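Local coordinates for protein meso-diaminopimelate dehydrogenase (Clostridium tetani, PDB 3WGY) that is an engineered form of an enzyme that catalyses the NADP-dependent, reversible oxidative deamination of meso-2,6-diaminopimelate, here with bound 4-methyl-2-oxovalerate, at residues 88-93 / 119-124; 94-99 / 123-128. The protein carries 6 engineered substitutions. All blocks are in the same frame, centred on the assembly; numbering follows the deposited sequence.

The two contacts follow one another along the chain. Interaction 1 joins the loop after strand 88-90 to the loop that leads into helix 123-138. Interaction 2 continues along both segments, and the two share Trp123 and Asp124. Their centres lie about 8 Å apart. Interaction 1 is mostly buried and polar, with three direct hydrogen bonds and a bridging water. Interaction 2 is only partly buried, has no hydrogen bond between its segments and rests on Pro125. They meet where Ser120 OG packs on Ile99 CD1 and where Phe93 O packs on Pro125 CG. Both also touch the second subunit.

Interaction 1 (88-93 / 119-124); sequences NTVDSF and ISTGWD
Asp91 joins Ser120 and Thr121 through two hydrogen bonds. Thr121 N donates to Asp91 O over 3.1 Å. Ser120 N donates to Asp91 OD1 over 3.0 Å. Asp91 OD1 also accepts from Phe93 N, two residues on, which closes an Asx turn; the two donors come from opposite faces of the carboxylate plane. Asp91 CG sits between its backbone N and carbonyl carbon (chi1 71°), and this folds the carboxylate back to both donors. His102 of helix 99-113 holds the other oxygen, OD2, so both carboxylate oxygens are bonded. A third bond across the contact runs from Ser120 OG to Phe93 O at 3.0 Å. One water bridges Ser92 O and Thr121 O, and lies 2.7 Å from Thr121 O.

Van der Waals contacts are fewer. Val90 CG1 and Thr121 CG2 form the apolar pair, at 4.0 Å. Ile119 lies alongside Asp91, with its CG2 near OD2.

Segment 119-124 runs into helix 123-138 through its N-cap, Gly122. Strands 88-90 and 116-118 are parallel neighbours joined by helix 99-113. The contact therefore links the loops that leave the C-terminal ends of the two strands of a beta-alpha-beta unit in the Rossmann-type domain.

Interaction 2 (94-99 / 123-128); sequences DNHGRI and WDPGLF
Asp124 OD2 is gripped by two groups outside the contact, Arg132 through a salt bridge and Trp148 NE1 through a hydrogen bond. The other oxygen, OD1, lies beside His96, at the imidazole edge and near the ring plane. It is 3.3 Å from His96 CE1 and makes no hydrogen bond to the ring. The ring and carboxylate planes are 68° apart. Asp124 CG is anti to the backbone N (chi1 -162°), which carries the carboxylate out to this edge. His96 ND1 is bonded to Leu326 O of the second subunit.

Pro125 carries most of the remaining contact. The peptide bond before it is cis. Its CD packs against Asp94 CB at 3.6 Å. Its CB lies 3.8 Å from His96 CE1, and Ile99 CD1 approaches the same CB at 4.4 Å. The proline ring thus meets three side chains of 94-99.

His96 is carried on a turn closed by an Asx motif, in which Asn95 OD1 accepts from Arg98 N. The Asp94 side chain is about 7 Å from the bound 4-methyl-2-oxovalerate, so this loop lies near the ligand.

Segment 94-99 forms the end of the loop between strand 88-90 and helix 99-113, and Ile99 begins the helix. It packs on the first turn of helix 123-138. Beyond Pro125, Leu127 and Phe128 lean on strand 264-273, and Leu127 also touches helix 276-296.

Interaction 1 (88-93 / 119-124)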
loop_
_atom_site.group_PDB
_atom_site.type_symbol
_atom_site.label_atom_id
_atom_site.label_comp_id
_atom_site.label_asym_id
_atom_site.label_seq_id
_atom_site.Cartn_x
_atom_site.Cartn_y
_atom_site.Cartn_z
ATOM N N ASN B 88 10.674 11.926 -21.773
ATOM C CA ASN B 88 10.455 10.819 -20.853
ATOM C C ASN B 88 8.970 11.018 -20.602
ATOM O O ASN B 88 8.530 12.148 -20.419
ATOM C CB ASN B 88 11.234 11.021 -19.558
ATOM C CG ASN B 88 12.727 10.998 -19.769
ATOM O OD1 ASN B 88 13.264 10.071 -20.368
ATOM N ND2 ASN B 88 13.410 12.014 -19.264
ATOM N N THR B 89 8.186 9.954 -20.599
ATOM C CA THR B 89 6.756 10.146 -20.413
ATOM C C THR B 89 6.119 9.420 -19.246
ATOM O O THR B 89 6.675 8.465 -18.707
ATOM C CB THR B 89 5.996 9.731 -21.662
ATOM O OG1 THR B 89 6.174 8.323 -21.873
ATOM C CG2 THR B 89 6.509 10.501 -22.869
ATOM N N VAL B 90 4.939 9.903 -18.873
ATOM C CA VAL B 90 4.136 9.334 -17.805
ATOM C C VAL B 90 2.703 9.327 -18.323
ATOM O O VAL B 90 2.189 10.365 -18.740
ATOM C CB VAL B 90 4.197 10.196 -16.515
ATOM C CG1 VAL B 90 3.102 9.759 -15.545
ATOM C CG2 VAL B 90 5.560 10.055 -15.850
ATOM N N ASP B 91 2.064 8.160 -18.324
ATOM C CA ASP B 91 0.680 8.079 -18.779
ATOM C C ASP B 91 -0.157 7.192 -17.862
ATOM O O ASP B 91 0.373 6.480 -17.002
ATOM C CB ASP B 91 0.592 7.565 -20.222
ATOM C CG ASP B 91 0.933 6.091 -20.352
ATOM O OD1 ASP B 91 0.380 5.275 -19.582
ATOM O OD2 ASP B 91 1.745 5.743 -21.241
ATOM N N SER B 92 -1.469 7.231 -18.056
ATOM C CA SER B 92 -2.381 6.447 -17.236
ATOM C C SER B 92 -3.194 5.474 -18.081
ATOM O O SER B 92 -4.350 5.188 -17.768
ATOM C CB SER B 92 -3.318 7.387 -16.487
ATOM O OG SER B 92 -3.958 8.257 -17.408
ATOM N N PHE B 93 -2.585 4.987 -19.159
ATOM C CA PHE B 93 -3.227 4.034 -20.066
ATOM C C PHE B 93 -3.997 3.043 -19.195
ATOM O O PHE B 93 -3.393 2.301 -18.426
ATOM C CB PHE B 93 -2.137 3.336 -20.887
ATOM C CG PHE B 93 -2.657 2.496 -22.016
ATOM C CD1 PHE B 93 -3.056 1.178 -21.799
ATOM C CD2 PHE B 93 -2.737 3.016 -23.304
ATOM C CE1 PHE B 93 -3.522 0.390 -22.852
ATOM C CE2 PHE B 93 -3.204 2.233 -24.364
ATOM C CZ PHE B 93 -3.594 0.921 -24.135
ATOM N N ILE B 119 4.121 3.711 -17.904
ATOM C CA ILE B 119 2.778 3.467 -18.413
ATOM C C ILE B 119 1.843 2.934 -17.329
ATOM O O ILE B 119 2.286 2.363 -16.332
ATOM C CB ILE B 119 2.777 2.432 -19.554
ATOM C CG1 ILE B 119 3.009 1.036 -18.980
ATOM C CG2 ILE B 119 3.881 2.762 -20.567
ATOM C CD1 ILE B 119 2.625 -0.079 -19.916
ATOM N N SER B 120 0.549 3.152 -17.540
ATOM C CA SER B 120 -0.498 2.668 -16.659
ATOM C C SER B 120 -0.445 3.018 -15.172
ATOM O O SER B 120 -0.610 2.140 -14.318
ATOM C CB SER B 120 -0.612 1.149 -16.811
ATOM O OG SER B 120 -0.858 0.784 -18.163
ATOM N N THR B 121 -0.219 4.286 -14.851
ATOM C CA THR B 121 -0.219 4.686 -13.449
ATOM C C THR B 121 -1.561 5.381 -13.174
ATOM O O THR B 121 -2.311 5.684 -14.107
ATOM C CB THR B 121 0.978 5.615 -13.110
ATOM O OG1 THR B 121 1.035 5.814 -11.689
ATOM C CG2 THR B 121 0.847 6.946 -13.801
ATOM N N GLY B 122 -1.862 5.616 -11.901
ATOM C CA GLY B 122 -3.123 6.231 -11.509
ATOM C C GLY B 122 -3.618 5.399 -10.335
ATOM O O GLY B 122 -2.782 4.810 -9.637
ATOM N N TRP B 123 -4.927 5.332 -10.086
ATOM C CA TRP B 123 -5.367 4.501 -8.969
ATOM C C TRP B 123 -5.665 3.075 -9.424
ATOM O O TRP B 123 -5.420 2.131 -8.683
ATOM C CB TRP B 123 -6.540 5.126 -8.171
ATOM C CG TRP B 123 -7.794 5.559 -8.895
ATOM C CD1 TRP B 123 -7.959 6.675 -9.668
ATOM C CD2 TRP B 123 -9.093 4.944 -8.799
ATOM N NE1 TRP B 123 -9.278 6.798 -10.048
ATOM C CE2 TRP B 123 -9.995 5.750 -9.531
ATOM C CE3 TRP B 123 -9.579 3.793 -8.163
ATOM C CZ2 TRP B 123 -11.358 5.443 -9.646
ATOM C CZ3 TRP B 123 -10.938 3.490 -8.277
ATOM C CH2 TRP B 123 -11.808 4.312 -9.012
ATOM N N ASP B 124 -6.185 2.916 -10.640
ATOM C CA ASP B 124 -6.400 1.580 -11.203
ATOM C C ASP B 124 -6.571 1.680 -12.707
ATOM O O ASP B 124 -7.629 2.078 -13.198
ATOM C CB ASP B 124 -7.610 0.861 -10.605
ATOM C CG ASP B 124 -7.574 -0.650 -10.869
ATOM O OD1 ASP B 124 -6.637 -1.111 -11.566
ATOM O OD2 ASP B 124 -8.469 -1.380 -10.383
HETATM O O HOH W 1 -4.887 5.018 -14.646
#

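Interaction 2 (94-99 / 123-128)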
loop_
_atom_site.group_PDB
_atom_site.type_symbol
_atom_site.label_atom_id
_atom_site.label_comp_id
_atom_site.label_asym_id
_atom_site.label_seq_id
_atom_site.Cartn_x
_atom_site.Cartn_y
_atom_site.Cartn_z
ATOM N N ASP B 94 -5.324 3.032 -19.303
ATOM C CA ASP B 94 -6.117 2.145 -18.447
ATOM C C ASP B 94 -6.785 0.923 -19.069
ATOM O O ASP B 94 -7.640 0.300 -18.428
ATOM C CB ASP B 94 -7.195 2.945 -17.706
ATOM C CG ASP B 94 -8.200 3.586 -18.649
ATOM O OD1 ASP B 94 -8.478 2.991 -19.712
ATOM O OD2 ASP B 94 -8.720 4.675 -18.318
ATOM N N ASN B 95 -6.426 0.570 -20.298
ATOM C CA ASN B 95 -7.036 -0.604 -20.911
ATOM C C ASN B 95 -6.230 -1.837 -20.503
ATOM O O ASN B 95 -5.305 -2.250 -21.205
ATOM C CB ASN B 95 -7.063 -0.472 -22.433
ATOM C CG ASN B 95 -8.002 -1.472 -23.081
ATOM O OD1 ASN B 95 -7.851 -2.684 -22.911
ATOM N ND2 ASN B 95 -8.981 -0.969 -23.821
ATOM N N HIS B 96 -6.585 -2.405 -19.355
ATOM C CA HIS B 96 -5.904 -3.573 -18.805
ATOM C C HIS B 96 -5.576 -4.657 -19.826
ATOM O O HIS B 96 -4.455 -5.174 -19.855
ATOM C CB HIS B 96 -6.744 -4.171 -17.678
ATOM C CG HIS B 96 -6.875 -3.277 -16.480
ATOM N ND1 HIS B 96 -5.842 -3.083 -15.584
ATOM C CD2 HIS B 96 -7.909 -2.524 -16.037
ATOM C CE1 HIS B 96 -6.239 -2.253 -14.637
ATOM N NE2 HIS B 96 -7.487 -1.898 -14.890
ATOM N N GLY B 97 -6.553 -5.002 -20.661
ATOM C CA GLY B 97 -6.342 -6.032 -21.660
ATOM C C GLY B 97 -5.284 -5.692 -22.693
ATOM O O GLY B 97 -4.598 -6.578 -23.197
ATOM N N ARG B 98 -5.138 -4.414 -23.014
ATOM C CA ARG B 98 -4.153 -4.005 -24.003
ATOM C C ARG B 98 -2.859 -3.492 -23.377
ATOM O O ARG B 98 -1.969 -3.032 -24.088
ATOM C CB ARG B 98 -4.746 -2.931 -24.922
ATOM C CG ARG B 98 -5.844 -3.440 -25.857
ATOM C CD ARG B 98 -5.274 -4.353 -26.945
ATOM N NE ARG B 98 -5.256 -3.721 -28.266
ATOM C CZ ARG B 98 -6.345 -3.459 -28.988
ATOM N NH1 ARG B 98 -6.236 -2.880 -30.178
ATOM N NH2 ARG B 98 -7.548 -3.778 -28.526
ATOM N N ILE B 99 -2.749 -3.577 -22.053
ATOM C CA ILE B 99 -1.551 -3.106 -21.363
ATOM C C ILE B 99 -0.261 -3.781 -21.842
ATOM O O ILE B 99 0.732 -3.105 -22.109
ATOM C CB ILE B 99 -1.697 -3.256 -19.815
ATOM C CG1 ILE B 99 -2.444 -2.043 -19.256
ATOM C CG2 ILE B 99 -0.330 -3.382 -19.153
ATOM C CD1 ILE B 99 -2.601 -2.039 -17.742
ATOM N N TRP B 123 -4.927 5.332 -10.086
ATOM C CA TRP B 123 -5.367 4.501 -8.969
ATOM C C TRP B 123 -5.665 3.075 -9.424
ATOM O O TRP B 123 -5.420 2.131 -8.683
ATOM C CB TRP B 123 -6.540 5.126 -8.171
ATOM C CG TRP B 123 -7.794 5.559 -8.895
ATOM C CD1 TRP B 123 -7.959 6.675 -9.668
ATOM C CD2 TRP B 123 -9.093 4.944 -8.799
ATOM N NE1 TRP B 123 -9.278 6.798 -10.048
ATOM C CE2 TRP B 123 -9.995 5.750 -9.531
ATOM C CE3 TRP B 123 -9.579 3.793 -8.163
ATOM C CZ2 TRP B 123 -11.358 5.443 -9.646
ATOM C CZ3 TRP B 123 -10.938 3.490 -8.277
ATOM C CH2 TRP B 123 -11.808 4.312 -9.012
ATOM N N ASP B 124 -6.185 2.916 -10.640
ATOM C CA ASP B 124 -6.400 1.580 -11.203
ATOM C C ASP B 124 -6.571 1.680 -12.707
ATOM O O ASP B 124 -7.629 2.078 -13.198
ATOM C CB ASP B 124 -7.610 0.861 -10.605
ATOM C CG ASP B 124 -7.574 -0.650 -10.869
ATOM O OD1 ASP B 124 -6.637 -1.111 -11.566
ATOM O OD2 ASP B 124 -8.469 -1.380 -10.383
ATOM N N PRO B 125 -5.530 1.301 -13.464
ATOM C CA PRO B 125 -4.248 0.795 -12.949
ATOM C C PRO B 125 -3.448 1.814 -12.131
ATOM O O PRO B 125 -3.663 3.025 -12.225
ATOM C CB PRO B 125 -3.516 0.381 -14.223
ATOM C CG PRO B 125 -3.969 1.432 -15.195
ATOM C CD PRO B 125 -5.464 1.487 -14.926
ATOM N N GLY B 126 -2.520 1.300 -11.331
ATOM C CA GLY B 126 -1.699 2.159 -10.502
ATOM C C GLY B 126 -1.656 1.666 -9.070
ATOM O O GLY B 126 -1.125 0.590 -8.792
ATOM N N LEU B 127 -2.233 2.441 -8.156
ATOM C CA LEU B 127 -2.221 2.054 -6.750
ATOM C C LEU B 127 -2.918 0.718 -6.492
ATOM O O LEU B 127 -2.432 -0.095 -5.709
ATOM C CB LEU B 127 -2.844 3.156 -5.894
ATOM C CG LEU B 127 -2.224 4.538 -6.128
ATOM C CD1 LEU B 127 -2.815 5.528 -5.141
ATOM C CD2 LEU B 127 -0.712 4.466 -5.962
ATOM N N PHE B 128 -4.050 0.478 -7.143
ATOM C CA PHE B 128 -4.738 -0.784 -6.923
ATOM C C PHE B 128 -3.884 -1.956 -7.382
ATOM O O PHE B 128 -3.858 -3.004 -6.738
ATOM C CB PHE B 128 -6.095 -0.787 -7.636
ATOM C CG PHE B 128 -7.179 -0.071 -6.874
ATOM C CD1 PHE B 128 -6.874 0.706 -5.764
ATOM C CD2 PHE B 128 -8.501 -0.162 -7.277
ATOM C CE1 PHE B 128 -7.878 1.382 -5.071
ATOM C CE2 PHE B 128 -9.512 0.510 -6.586
ATOM C CZ PHE B 128 -9.202 1.281 -5.486
#